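Local coordinates for TAF6 (Antonospora locustae, PDB 4ATG), which is a TFIID subunit with a HEAT-repeat C-terminal domain that takes part in forming the complex with TAF9, at residues A[26-31]-A[67-72]; A[138-143]-A[152-157]; A[36-41]-A[74-79]; A[146-151]-A[182-187]. One frame throughout, in Å; residues are numbered along the deposited sequence.

Contact 1 of 4, residues A[26-31]-A[67-72]; sequences DIAIEC and IALYFS
Ile29 and Leu69 form the apolar centre where two helices of the HEAT-repeat stack lie side by side. Helices 25-34 and 60-75 run in nearly the same direction here, the axes of the two segments making 24° at a closest approach of 8.7 Å. The Ile29 and Leu69 side chains cross at about a right angle. Leu69 has CG anti to its carbonyl carbon (chi1 -70°); its CD2 methyl lies 3.7 Å from Ile29 CA and 3.9 Å from Ile29 CG1. The same methyl, Leu69 CD2, comes within 3.8 Å of Ala28 O, where alanine, with nothing beyond CB, lets the leucine branch settle close to the backbone. Ile29 also reaches Ala68, its CD1 3.7 Å from Ala68 CB, and there too the small residue allows a bulky aliphatic chain to come close to the helix that carries it. Around this centre, Leu69 also packs on Ile20 of helix 7-20 and on Ile49 of helix 42-55, which joins the contact to further layers of the superhelix. The polar edge lies one turn further along helix 60-75, at Ser72. A serine suits this buried place because it is compact and can use its hydroxyl on a backbone carbonyl. Ser72 OG donates to Ile29 O at 2.7 Å, coming from 37° above the carbonyl plane, while Ile29 CG2 rests 3.3 Å from that same Ser72 OG.

Contact 2 of 4, residues A[138-143]-A[152-157]; sequences GVWMDP and GALYCL
Trp140 and Ala153 meet near a hydrogen bond from Gln150 NE2 to Asp142 O, which ties the turn after helix 128-140 to the first part of helix 147-160. The two helices, joined by the short loop 141-146, form a helical hairpin of the HEAT-repeat fold, and the contact is its buried apolar interior. Ala153 marks the nearest approach of the backbones: its CB lies 3.7 Å from Trp140 N and 3.9 Å from Val139 CG1, and having only a methyl it allows Trp140 CA and Ala153 CA to come within 5.4 Å. Beyond it the indole takes over. Trp140 has CG anti to its backbone N (chi1 173°), on the side of helix 147-160, and the indole beyond meets Leu154 and Leu157. Leu154 CD1 is placed over the face of the six-membered ring of Trp140, 3.9 Å from its centroid and only 13° off the normal, a CH-pi contact. The opposite face is met from within its own segment by Met141 SD, so the flat ring is sandwiched between a methyl and a polarisable sulphur. A large aromatic suits this site because it offers two broad faces to partners of different kinds. It also stacks with Tyr176 and touches Val185 and Leu189, linking the hairpin to helices 162-179 and 183-194. Leu157, one turn on from Ala153, crosses the indole at about a right angle, and its CD1 methyl stops 3.9 Å from Trp140 CE3.

Contact 3 of 4, residues A[36-41]-A[74-79]; sequences SGLQQL and IKNKHV
Ser36 lies across the imidazole of His78, with its CB methylene 3.9 Å from the ring centroid and 18° off the normal, a CH-pi contact displaced toward the rim. The opposite ring face is covered by Lys77 CG, so the ring lies between two CH2 groups. Deeper in, Leu38 and Asn76 cross at about a right angle, Leu38 CD1 touching Asn76 ND2 at 3.8 Å. Asparagine suits the end of helix 60-75: its OD1 accepts from His78 N at 2.8 Å in an Asx turn, while ND2 donates to the carbonyls of Leu32 and Glu35. At the type I turn from Asn76 to Val79, a water donates to His78 O at 2.9 Å and accepts from Leu38 N, bridging the two loops. In Gln39 the chain bends at chi2 (69°), turning CD back, and OE1 lies 3.5 Å from Val79 CA; that oxygen takes its hydrogen bond from Phe80 N. In this HEAT-repeat fold the contact joins the connection between helices 25-34 and 42-55 to the C-terminal end of helix 60-75, with Leu38 also packing on Leu32 of helix 25-34 and on Tyr12 of helix 7-20.

Contact 4 of 4, residues A[146-151]-A[182-187]; sequences SEDSQY and KKKVTN
Lys184 NZ forms a salt bridge of 2.9 Å with Asp148 OD1, meeting it from above the carboxylate plane, and pairs as well with Asp104 of helix 104-121. The ammonium thus joins three helices of the HEAT-repeat stack, and two acidic partners would be expected to favour its charged form. The backbone of the same lysine makes the second polar link: Lys184 N donates to Glu147 OE2 at 3.2 Å, with an N-H...O angle of 165°. Because Lys184 stands in the first turn of helix 183-194, the carboxylate faces the positive end of the helix dipole, which probably stabilises both. Glutamate is long enough for this, its CG anti to the backbone N (chi1 -179°) and the chain extended beyond. The axes of segments 147-151 and 183-187 make 19°, running nearly parallel, and both helices start here; Ser146 is the N-cap of helix 147-160, its OG accepting from Ser149 N. On its way to Asp148 the lysine chain crosses Tyr151 at about a right angle. Lys184 CD lies over the ring face, 4.2 Å from the Tyr151 centroid, and Lys184 NZ, 4.9 Å from that centroid, makes a cation-pi contact, so both the aliphatic and the charged part of the lysine use the aromatic. Under this polar layer the packing is carried by Val185, whose branched side chain is short enough to nestle against backbone: its CG2 meets Gln150 CB at 3.8 Å and Glu147 O at 3.5 Å, and lies 3.7 Å from Tyr151 N.

Overall arrangement
The four contacts fall into two pairs on opposite sides of the chain's centre. Contacts 1 and 3 share helix 60-75, have centres 12 Å apart and touch where Cys31 O meets Leu38 CD1; along the chain their segments alternate. Contacts 2 and 4 share helix 147-160, lie 8 Å apart between centres and alternate likewise, whereas every contact of the first pair closes before the second pair opens. Between the pairs the centres are 27 to 37 Å apart and nothing touches, helices 85-97 and 104-121 coming between them in sequence. Such local, successive helix contacts are how an all-helical HEAT-repeat domain builds an elongated stack, consistent with a scaffold for protein partners in TFIID.

Contact 1 of 4, residues A[26-31]-A[67-72]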
loop_
_atom_site.group_PDB
_atom_site.type_symbol
_atom_site.label_atom_id
_atom_site.label_comp_id
_atom_site.label_asym_id
_atom_site.label_seq_id
_atom_site.Cartn_x
_atom_site.Cartn_y
_atom_site.Cartn_z
ATOM N N ASP A 26 -6.030 -15.048 -9.425
ATOM C CA ASP A 26 -6.473 -15.472 -8.093
ATOM C C ASP A 26 -5.672 -16.690 -7.561
ATOM O O ASP A 26 -5.443 -16.810 -6.351
ATOM C CB ASP A 26 -7.978 -15.713 -8.091
ATOM C CG ASP A 26 -8.795 -14.428 -8.191
ATOM O OD1 ASP A 26 -8.372 -13.400 -7.612
ATOM O OD2 ASP A 26 -9.849 -14.451 -8.832
ATOM N N ILE A 27 -5.246 -17.581 -8.468
ATOM C CA ILE A 27 -4.390 -18.733 -8.124
ATOM C C ILE A 27 -3.034 -18.206 -7.671
ATOM O O ILE A 27 -2.524 -18.653 -6.633
ATOM C CB ILE A 27 -4.256 -19.721 -9.328
ATOM C CG1 ILE A 27 -5.640 -20.256 -9.737
ATOM C CG2 ILE A 27 -3.322 -20.889 -8.954
ATOM C CD1 ILE A 27 -5.682 -20.956 -11.119
ATOM N N ALA A 28 -2.456 -17.232 -8.410
ATOM C CA ALA A 28 -1.164 -16.629 -8.023
ATOM C C ALA A 28 -1.239 -15.990 -6.622
ATOM O O ALA A 28 -0.325 -16.158 -5.813
ATOM C CB ALA A 28 -0.750 -15.572 -9.054
ATOM N N ILE A 29 -2.338 -15.280 -6.325
ATOM C CA ILE A 29 -2.543 -14.646 -5.002
ATOM C C ILE A 29 -2.581 -15.747 -3.941
ATOM O O ILE A 29 -1.917 -15.629 -2.905
ATOM C CB ILE A 29 -3.836 -13.772 -5.015
ATOM C CG1 ILE A 29 -3.646 -12.531 -5.928
ATOM C CG2 ILE A 29 -4.249 -13.343 -3.599
ATOM C CD1 ILE A 29 -4.976 -11.809 -6.306
ATOM N N GLU A 30 -3.332 -16.835 -4.206
ATOM C CA GLU A 30 -3.383 -17.963 -3.249
ATOM C C GLU A 30 -1.991 -18.583 -3.069
ATOM O O GLU A 30 -1.606 -18.879 -1.932
ATOM C CB GLU A 30 -4.384 -19.052 -3.696
ATOM C CG GLU A 30 -4.489 -20.237 -2.732
ATOM C CD GLU A 30 -5.217 -20.043 -1.409
ATOM O OE1 GLU A 30 -5.541 -18.885 -1.053
ATOM O OE2 GLU A 30 -5.448 -21.061 -0.717
ATOM N N CYS A 31 -1.257 -18.848 -4.188
ATOM C CA CYS A 31 0.087 -19.448 -4.112
ATOM C C CYS A 31 1.010 -18.663 -3.204
ATOM O O CYS A 31 1.764 -19.275 -2.461
ATOM C CB CYS A 31 0.719 -19.607 -5.492
ATOM S SG CYS A 31 -0.070 -20.869 -6.521
ATOM N N ILE A 67 -1.471 -5.310 -4.932
ATOM C CA ILE A 67 -1.739 -5.069 -3.507
ATOM C C ILE A 67 -2.061 -6.393 -2.819
ATOM O O ILE A 67 -1.569 -6.652 -1.722
ATOM C CB ILE A 67 -2.887 -4.018 -3.386
ATOM C CG1 ILE A 67 -2.408 -2.638 -3.908
ATOM C CG2 ILE A 67 -3.384 -3.908 -1.918
ATOM C CD1 ILE A 67 -3.628 -1.661 -4.342
ATOM N N ALA A 68 -2.887 -7.235 -3.467
ATOM C CA ALA A 68 -3.285 -8.550 -2.925
ATOM C C ALA A 68 -2.092 -9.479 -2.828
ATOM O O ALA A 68 -2.017 -10.222 -1.860
ATOM C CB ALA A 68 -4.382 -9.173 -3.787
ATOM N N LEU A 69 -1.136 -9.417 -3.803
ATOM C CA LEU A 69 0.079 -10.250 -3.743
ATOM C C LEU A 69 0.942 -9.822 -2.560
ATOM O O LEU A 69 1.526 -10.672 -1.873
ATOM C CB LEU A 69 0.868 -10.166 -5.050
ATOM C CG LEU A 69 0.200 -10.858 -6.273
ATOM C CD1 LEU A 69 0.980 -10.517 -7.543
ATOM C CD2 LEU A 69 0.211 -12.358 -6.105
ATOM N N TYR A 70 1.056 -8.512 -2.315
ATOM C CA TYR A 70 1.828 -8.073 -1.132
ATOM C C TYR A 70 1.200 -8.640 0.146
ATOM O O TYR A 70 1.913 -9.134 1.021
ATOM C CB TYR A 70 1.831 -6.556 -1.000
ATOM C CG TYR A 70 2.790 -5.816 -1.914
ATOM C CD1 TYR A 70 3.997 -6.394 -2.316
ATOM C CD2 TYR A 70 2.527 -4.510 -2.311
ATOM C CE1 TYR A 70 4.909 -5.687 -3.109
ATOM C CE2 TYR A 70 3.434 -3.791 -3.085
ATOM C CZ TYR A 70 4.613 -4.389 -3.496
ATOM O OH TYR A 70 5.471 -3.672 -4.287
ATOM N N PHE A 71 -0.130 -8.555 0.261
ATOM C CA PHE A 71 -0.829 -9.044 1.452
ATOM C C PHE A 71 -0.648 -10.546 1.601
ATOM O O PHE A 71 -0.530 -11.041 2.718
ATOM C CB PHE A 71 -2.332 -8.655 1.386
ATOM C CG PHE A 71 -3.070 -8.875 2.696
ATOM C CD1 PHE A 71 -2.543 -8.408 3.899
ATOM C CD2 PHE A 71 -4.275 -9.567 2.725
ATOM C CE1 PHE A 71 -3.222 -8.618 5.113
ATOM C CE2 PHE A 71 -4.951 -9.778 3.937
ATOM C CZ PHE A 71 -4.417 -9.305 5.118
ATOM N N SER A 72 -0.626 -11.290 0.477
ATOM C CA SER A 72 -0.428 -12.745 0.546
ATOM C C SER A 72 0.945 -13.032 1.148
ATOM O O SER A 72 1.056 -13.883 2.017
ATOM C CB SER A 72 -0.495 -13.383 -0.843
ATOM O OG SER A 72 -1.825 -13.502 -1.326
#

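Contact 2 of 4, residues A[138-143]-A[152-157]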
loop_
_atom_site.group_PDB
_atom_site.type_symbol
_atom_site.label_atom_id
_atom_site.label_comp_id
_atom_site.label_asym_id
_atom_site.label_seq_id
_atom_site.Cartn_x
_atom_site.Cartn_y
_atom_site.Cartn_z
ATOM N N GLY A 138 2.023 14.743 5.060
ATOM C CA GLY A 138 2.699 15.566 4.058
ATOM C C GLY A 138 1.896 15.765 2.786
ATOM O O GLY A 138 1.757 16.898 2.321
ATOM N N VAL A 139 1.334 14.666 2.245
ATOM C CA VAL A 139 0.530 14.618 1.021
ATOM C C VAL A 139 -0.812 15.301 1.247
ATOM O O VAL A 139 -1.203 16.149 0.441
ATOM C CB VAL A 139 0.391 13.169 0.479
ATOM C CG1 VAL A 139 -0.595 13.098 -0.699
ATOM C CG2 VAL A 139 1.756 12.598 0.074
ATOM N N TRP A 140 -1.501 14.963 2.364
ATOM C CA TRP A 140 -2.794 15.572 2.709
ATOM C C TRP A 140 -2.680 17.107 2.785
ATOM O O TRP A 140 -3.497 17.825 2.188
ATOM C CB TRP A 140 -3.319 14.979 4.037
ATOM C CG TRP A 140 -4.556 15.653 4.568
ATOM C CD1 TRP A 140 -5.610 16.130 3.840
ATOM C CD2 TRP A 140 -4.855 15.937 5.943
ATOM N NE1 TRP A 140 -6.544 16.697 4.675
ATOM C CE2 TRP A 140 -6.100 16.608 5.971
ATOM C CE3 TRP A 140 -4.183 15.702 7.162
ATOM C CZ2 TRP A 140 -6.691 17.047 7.166
ATOM C CZ3 TRP A 140 -4.764 16.154 8.343
ATOM C CH2 TRP A 140 -6.010 16.801 8.339
ATOM N N MET A 141 -1.639 17.602 3.476
ATOM C CA MET A 141 -1.423 19.028 3.703
ATOM C C MET A 141 -0.667 19.797 2.607
ATOM O O MET A 141 -0.416 20.983 2.778
ATOM C CB MET A 141 -0.804 19.260 5.090
ATOM C CG MET A 141 -1.682 18.795 6.255
ATOM S SD MET A 141 -3.349 19.504 6.287
ATOM C CE MET A 141 -2.966 21.240 6.659
ATOM N N ASP A 142 -0.336 19.148 1.488
ATOM C CA ASP A 142 0.399 19.783 0.389
ATOM C C ASP A 142 -0.558 20.461 -0.595
ATOM O O ASP A 142 -1.258 19.746 -1.318
ATOM C CB ASP A 142 1.291 18.751 -0.329
ATOM C CG ASP A 142 2.192 19.303 -1.425
ATOM O OD1 ASP A 142 2.012 20.486 -1.805
ATOM O OD2 ASP A 142 3.078 18.549 -1.902
ATOM N N PRO A 143 -0.544 21.823 -0.716
ATOM C CA PRO A 143 -1.468 22.488 -1.663
ATOM C C PRO A 143 -1.247 22.159 -3.139
ATOM O O PRO A 143 -2.159 22.369 -3.933
ATOM C CB PRO A 143 -1.290 23.982 -1.367
ATOM C CG PRO A 143 -0.588 24.054 -0.044
ATOM C CD PRO A 143 0.251 22.815 0.036
ATOM N N GLY A 152 -6.696 10.114 -0.708
ATOM C CA GLY A 152 -6.090 8.824 -0.367
ATOM C C GLY A 152 -5.314 8.950 0.933
ATOM O O GLY A 152 -5.491 8.141 1.851
ATOM N N ALA A 153 -4.475 9.995 1.034
ATOM C CA ALA A 153 -3.650 10.254 2.227
ATOM C C ALA A 153 -4.514 10.406 3.480
ATOM O O ALA A 153 -4.239 9.744 4.476
ATOM C CB ALA A 153 -2.794 11.486 2.022
ATOM N N LEU A 154 -5.590 11.219 3.412
ATOM C CA LEU A 154 -6.501 11.397 4.547
ATOM C C LEU A 154 -7.256 10.105 4.892
ATOM O O LEU A 154 -7.381 9.778 6.073
ATOM C CB LEU A 154 -7.510 12.537 4.286
ATOM C CG LEU A 154 -8.456 12.848 5.473
ATOM C CD1 LEU A 154 -7.677 13.174 6.769
ATOM C CD2 LEU A 154 -9.421 13.959 5.123
ATOM N N TYR A 155 -7.749 9.374 3.877
ATOM C CA TYR A 155 -8.453 8.106 4.109
ATOM C C TYR A 155 -7.560 7.165 4.893
ATOM O O TYR A 155 -8.012 6.592 5.876
ATOM C CB TYR A 155 -8.877 7.434 2.793
ATOM C CG TYR A 155 -9.635 6.154 3.051
ATOM C CD1 TYR A 155 -10.984 6.181 3.393
ATOM C CD2 TYR A 155 -8.988 4.921 3.034
ATOM C CE1 TYR A 155 -11.676 5.012 3.697
ATOM C CE2 TYR A 155 -9.673 3.740 3.338
ATOM C CZ TYR A 155 -11.019 3.795 3.665
ATOM O OH TYR A 155 -11.722 2.653 3.950
ATOM N N CYS A 156 -6.286 7.028 4.476
ATOM C CA CYS A 156 -5.345 6.143 5.168
ATOM C C CYS A 156 -5.132 6.574 6.617
ATOM O O CYS A 156 -5.275 5.737 7.504
ATOM C CB CYS A 156 -4.025 6.029 4.418
ATOM S SG CYS A 156 -2.952 4.712 5.037
ATOM N N LEU A 157 -4.879 7.886 6.861
ATOM C CA LEU A 157 -4.735 8.405 8.217
ATOM C C LEU A 157 -5.961 8.088 9.066
ATOM O O LEU A 157 -5.830 7.660 10.226
ATOM C CB LEU A 157 -4.560 9.933 8.187
ATOM C CG LEU A 157 -3.156 10.443 7.784
ATOM C CD1 LEU A 157 -3.172 11.948 7.565
ATOM C CD2 LEU A 157 -2.111 10.112 8.871
#

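Contact 3 of 4, residues A[36-41]-A[74-79]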
loop_
_atom_site.group_PDB
_atom_site.type_symbol
_atom_site.label_atom_id
_atom_site.label_comp_id
_atom_site.label_asym_id
_atom_site.label_seq_id
_atom_site.Cartn_x
_atom_site.Cartn_y
_atom_site.Cartn_z
ATOM N N SER A 36 5.139 -23.028 0.564
ATOM C CA SER A 36 6.365 -22.998 1.370
ATOM C C SER A 36 7.554 -22.922 0.422
ATOM O O SER A 36 7.402 -23.157 -0.780
ATOM C CB SER A 36 6.466 -24.247 2.245
ATOM O OG SER A 36 6.603 -25.395 1.425
ATOM N N GLY A 37 8.735 -22.630 0.966
ATOM C CA GLY A 37 9.974 -22.576 0.195
ATOM C C GLY A 37 10.138 -21.362 -0.696
ATOM O O GLY A 37 11.000 -21.372 -1.571
ATOM N N LEU A 38 9.359 -20.278 -0.462
ATOM C CA LEU A 38 9.445 -19.070 -1.297
ATOM C C LEU A 38 10.393 -17.995 -0.784
ATOM O O LEU A 38 10.556 -16.981 -1.472
ATOM C CB LEU A 38 8.051 -18.407 -1.443
ATOM C CG LEU A 38 6.898 -19.247 -1.983
ATOM C CD1 LEU A 38 5.565 -18.465 -1.873
ATOM C CD2 LEU A 38 7.168 -19.681 -3.387
ATOM N N GLN A 39 10.980 -18.155 0.424
ATOM C CA GLN A 39 11.808 -17.085 0.992
ATOM C C GLN A 39 12.815 -16.450 0.006
ATOM O O GLN A 39 12.930 -15.218 -0.055
ATOM C CB GLN A 39 12.489 -17.509 2.309
ATOM C CG GLN A 39 13.103 -16.298 3.077
ATOM C CD GLN A 39 12.065 -15.347 3.649
ATOM O OE1 GLN A 39 10.885 -15.679 3.753
ATOM N NE2 GLN A 39 12.489 -14.180 4.121
ATOM N N GLN A 40 13.567 -17.279 -0.723
ATOM C CA GLN A 40 14.568 -16.762 -1.678
ATOM C C GLN A 40 13.937 -15.869 -2.758
ATOM O O GLN A 40 14.591 -14.954 -3.261
ATOM C CB GLN A 40 15.294 -17.914 -2.365
ATOM C CG GLN A 40 16.664 -18.252 -1.824
ATOM C CD GLN A 40 17.309 -19.220 -2.796
ATOM O OE1 GLN A 40 16.959 -20.396 -2.856
ATOM N NE2 GLN A 40 18.130 -18.710 -3.695
ATOM N N LEU A 41 12.673 -16.157 -3.126
ATOM C CA LEU A 41 11.950 -15.401 -4.151
ATOM C C LEU A 41 11.357 -14.111 -3.659
ATOM O O LEU A 41 11.098 -13.212 -4.456
ATOM C CB LEU A 41 10.806 -16.278 -4.733
ATOM C CG LEU A 41 11.250 -17.513 -5.504
ATOM C CD1 LEU A 41 10.058 -18.182 -6.182
ATOM C CD2 LEU A 41 12.194 -17.146 -6.567
ATOM N N ILE A 74 2.773 -11.070 3.044
ATOM C CA ILE A 74 2.739 -10.621 4.458
ATOM C C ILE A 74 2.079 -11.698 5.340
ATOM O O ILE A 74 2.547 -11.952 6.455
ATOM C CB ILE A 74 2.018 -9.240 4.574
ATOM C CG1 ILE A 74 2.861 -8.117 3.946
ATOM C CG2 ILE A 74 1.682 -8.882 6.065
ATOM C CD1 ILE A 74 2.050 -6.865 3.658
ATOM N N LYS A 75 1.003 -12.334 4.843
ATOM C CA LYS A 75 0.257 -13.377 5.588
ATOM C C LYS A 75 0.811 -14.802 5.529
ATOM O O LYS A 75 0.374 -15.663 6.299
ATOM C CB LYS A 75 -1.220 -13.415 5.150
ATOM C CG LYS A 75 -2.030 -12.152 5.504
ATOM C CD LYS A 75 -2.250 -11.955 7.006
ATOM C CE LYS A 75 -3.453 -12.684 7.568
ATOM N NZ LYS A 75 -3.740 -12.270 8.974
ATOM N N ASN A 76 1.714 -15.070 4.599
ATOM C CA ASN A 76 2.270 -16.416 4.411
ATOM C C ASN A 76 3.051 -16.882 5.621
ATOM O O ASN A 76 4.070 -16.301 5.976
ATOM C CB ASN A 76 3.081 -16.490 3.089
ATOM C CG ASN A 76 3.479 -17.877 2.656
ATOM O OD1 ASN A 76 3.646 -18.783 3.472
ATOM N ND2 ASN A 76 3.615 -18.085 1.342
ATOM N N LYS A 77 2.532 -17.919 6.292
ATOM C CA LYS A 77 3.175 -18.490 7.489
ATOM C C LYS A 77 4.567 -19.119 7.172
ATOM O O LYS A 77 5.359 -19.379 8.084
ATOM C CB LYS A 77 2.220 -19.497 8.177
ATOM C CG LYS A 77 2.071 -20.835 7.457
ATOM C CD LYS A 77 1.145 -21.789 8.244
ATOM C CE LYS A 77 1.200 -23.211 7.741
ATOM N NZ LYS A 77 0.177 -24.057 8.403
ATOM N N HIS A 78 4.861 -19.347 5.874
ATOM C CA HIS A 78 6.129 -19.935 5.426
ATOM C C HIS A 78 7.086 -18.899 4.864
ATOM O O HIS A 78 8.043 -19.247 4.172
ATOM C CB HIS A 78 5.876 -21.038 4.379
ATOM C CG HIS A 78 4.934 -22.113 4.812
ATOM N ND1 HIS A 78 5.270 -23.010 5.820
ATOM C CD2 HIS A 78 3.719 -22.443 4.310
ATOM C CE1 HIS A 78 4.246 -23.851 5.901
ATOM N NE2 HIS A 78 3.300 -23.561 4.994
ATOM N N VAL A 79 6.816 -17.613 5.122
ATOM C CA VAL A 79 7.657 -16.500 4.685
ATOM C C VAL A 79 8.005 -15.685 5.951
ATOM O O VAL A 79 7.199 -15.628 6.873
ATOM C CB VAL A 79 6.867 -15.653 3.649
ATOM C CG1 VAL A 79 7.371 -14.217 3.533
ATOM C CG2 VAL A 79 6.836 -16.337 2.258
HETATM O O HOH W 1 7.259 -19.660 1.443
#

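Contact 4 of 4, residues A[146-151]-A[182-187]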
loop_
_atom_site.group_PDB
_atom_site.type_symbol
_atom_site.label_atom_id
_atom_site.label_comp_id
_atom_site.label_asym_id
_atom_site.label_seq_id
_atom_site.Cartn_x
_atom_site.Cartn_y
_atom_site.Cartn_z
ATOM N N SER A 146 -2.888 16.751 -5.793
ATOM C CA SER A 146 -4.237 16.689 -6.361
ATOM C C SER A 146 -5.260 16.306 -5.295
ATOM O O SER A 146 -4.891 15.782 -4.232
ATOM C CB SER A 146 -4.298 15.676 -7.506
ATOM O OG SER A 146 -4.346 14.333 -7.037
ATOM N N GLU A 147 -6.551 16.548 -5.598
ATOM C CA GLU A 147 -7.669 16.194 -4.727
ATOM C C GLU A 147 -7.663 14.694 -4.395
ATOM O O GLU A 147 -7.873 14.324 -3.239
ATOM C CB GLU A 147 -8.984 16.570 -5.417
ATOM C CG GLU A 147 -10.227 16.278 -4.591
ATOM C CD GLU A 147 -11.491 16.849 -5.190
ATOM O OE1 GLU A 147 -11.829 16.481 -6.339
ATOM O OE2 GLU A 147 -12.157 17.652 -4.500
ATOM N N ASP A 148 -7.442 13.834 -5.413
ATOM C CA ASP A 148 -7.447 12.381 -5.237
ATOM C C ASP A 148 -6.277 11.901 -4.380
ATOM O O ASP A 148 -6.462 10.990 -3.562
ATOM C CB ASP A 148 -7.486 11.668 -6.604
ATOM C CG ASP A 148 -8.816 11.758 -7.339
ATOM O OD1 ASP A 148 -9.800 12.277 -6.746
ATOM O OD2 ASP A 148 -8.889 11.274 -8.489
ATOM N N SER A 149 -5.090 12.545 -4.525
ATOM C CA SER A 149 -3.908 12.200 -3.717
ATOM C C SER A 149 -4.142 12.539 -2.246
ATOM O O SER A 149 -3.875 11.714 -1.376
ATOM C CB SER A 149 -2.666 12.928 -4.227
ATOM O OG SER A 149 -2.207 12.334 -5.427
ATOM N N GLN A 150 -4.653 13.757 -1.970
ATOM C CA GLN A 150 -4.939 14.221 -0.614
ATOM C C GLN A 150 -6.024 13.365 0.032
ATOM O O GLN A 150 -5.956 13.108 1.232
ATOM C CB GLN A 150 -5.395 15.687 -0.640
ATOM C CG GLN A 150 -4.284 16.670 -1.052
ATOM C CD GLN A 150 -4.846 18.056 -1.252
ATOM O OE1 GLN A 150 -6.062 18.265 -1.286
ATOM N NE2 GLN A 150 -3.971 19.039 -1.395
ATOM N N TYR A 151 -7.013 12.923 -0.768
ATOM C CA TYR A 151 -8.111 12.061 -0.311
ATOM C C TYR A 151 -7.558 10.703 0.119
ATOM O O TYR A 151 -7.959 10.181 1.159
ATOM C CB TYR A 151 -9.163 11.886 -1.416
ATOM C CG TYR A 151 -10.257 10.911 -1.064
ATOM C CD1 TYR A 151 -11.337 11.300 -0.275
ATOM C CD2 TYR A 151 -10.222 9.598 -1.523
ATOM C CE1 TYR A 151 -12.347 10.400 0.064
ATOM C CE2 TYR A 151 -11.215 8.685 -1.172
ATOM C CZ TYR A 151 -12.281 9.096 -0.388
ATOM O OH TYR A 151 -13.290 8.224 -0.073
ATOM N N LYS A 182 -10.353 21.144 -0.725
ATOM C CA LYS A 182 -10.902 20.380 -1.855
ATOM C C LYS A 182 -12.112 19.611 -1.326
ATOM O O LYS A 182 -12.016 18.954 -0.288
ATOM C CB LYS A 182 -9.850 19.469 -2.513
ATOM C CG LYS A 182 -8.778 20.226 -3.320
ATOM C CD LYS A 182 -9.323 20.837 -4.621
ATOM C CE LYS A 182 -8.312 21.728 -5.293
ATOM N NZ LYS A 182 -8.929 22.556 -6.363
ATOM N N LYS A 183 -13.279 19.811 -1.971
ATOM C CA LYS A 183 -14.585 19.274 -1.564
ATOM C C LYS A 183 -14.622 17.789 -1.208
ATOM O O LYS A 183 -15.196 17.426 -0.179
ATOM C CB LYS A 183 -15.683 19.634 -2.583
ATOM C CG LYS A 183 -15.922 21.143 -2.766
ATOM C CD LYS A 183 -16.745 21.773 -1.635
ATOM C CE LYS A 183 -16.805 23.276 -1.759
ATOM N NZ LYS A 183 -17.463 23.900 -0.581
ATOM N N LYS A 184 -13.994 16.935 -2.029
ATOM C CA LYS A 184 -13.964 15.492 -1.778
ATOM C C LYS A 184 -13.185 15.185 -0.490
ATOM O O LYS A 184 -13.516 14.228 0.219
ATOM C CB LYS A 184 -13.341 14.764 -2.974
ATOM C CG LYS A 184 -13.573 13.266 -3.006
ATOM C CD LYS A 184 -12.484 12.602 -3.826
ATOM C CE LYS A 184 -13.015 11.410 -4.556
ATOM N NZ LYS A 184 -12.023 10.888 -5.522
ATOM N N VAL A 185 -12.151 16.003 -0.199
ATOM C CA VAL A 185 -11.313 15.846 0.996
ATOM C C VAL A 185 -12.080 16.380 2.217
ATOM O O VAL A 185 -12.160 15.688 3.224
ATOM C CB VAL A 185 -9.905 16.492 0.832
ATOM C CG1 VAL A 185 -9.042 16.288 2.080
ATOM C CG2 VAL A 185 -9.190 15.940 -0.402
ATOM N N THR A 186 -12.653 17.589 2.124
ATOM C CA THR A 186 -13.433 18.170 3.234
ATOM C C THR A 186 -14.640 17.309 3.578
ATOM O O THR A 186 -14.985 17.217 4.753
ATOM C CB THR A 186 -13.795 19.639 3.000
ATOM O OG1 THR A 186 -14.742 19.720 1.937
ATOM C CG2 THR A 186 -12.587 20.493 2.705
ATOM N N ASN A 187 -15.272 16.659 2.567
ATOM C CA ASN A 187 -16.404 15.744 2.812
ATOM C C ASN A 187 -15.957 14.566 3.666
ATOM O O ASN A 187 -16.649 14.195 4.611
ATOM C CB ASN A 187 -17.032 15.237 1.506
ATOM C CG ASN A 187 -17.986 16.214 0.851
ATOM O OD1 ASN A 187 -18.467 17.176 1.463
ATOM N ND2 ASN A 187 -18.299 15.973 -0.414
#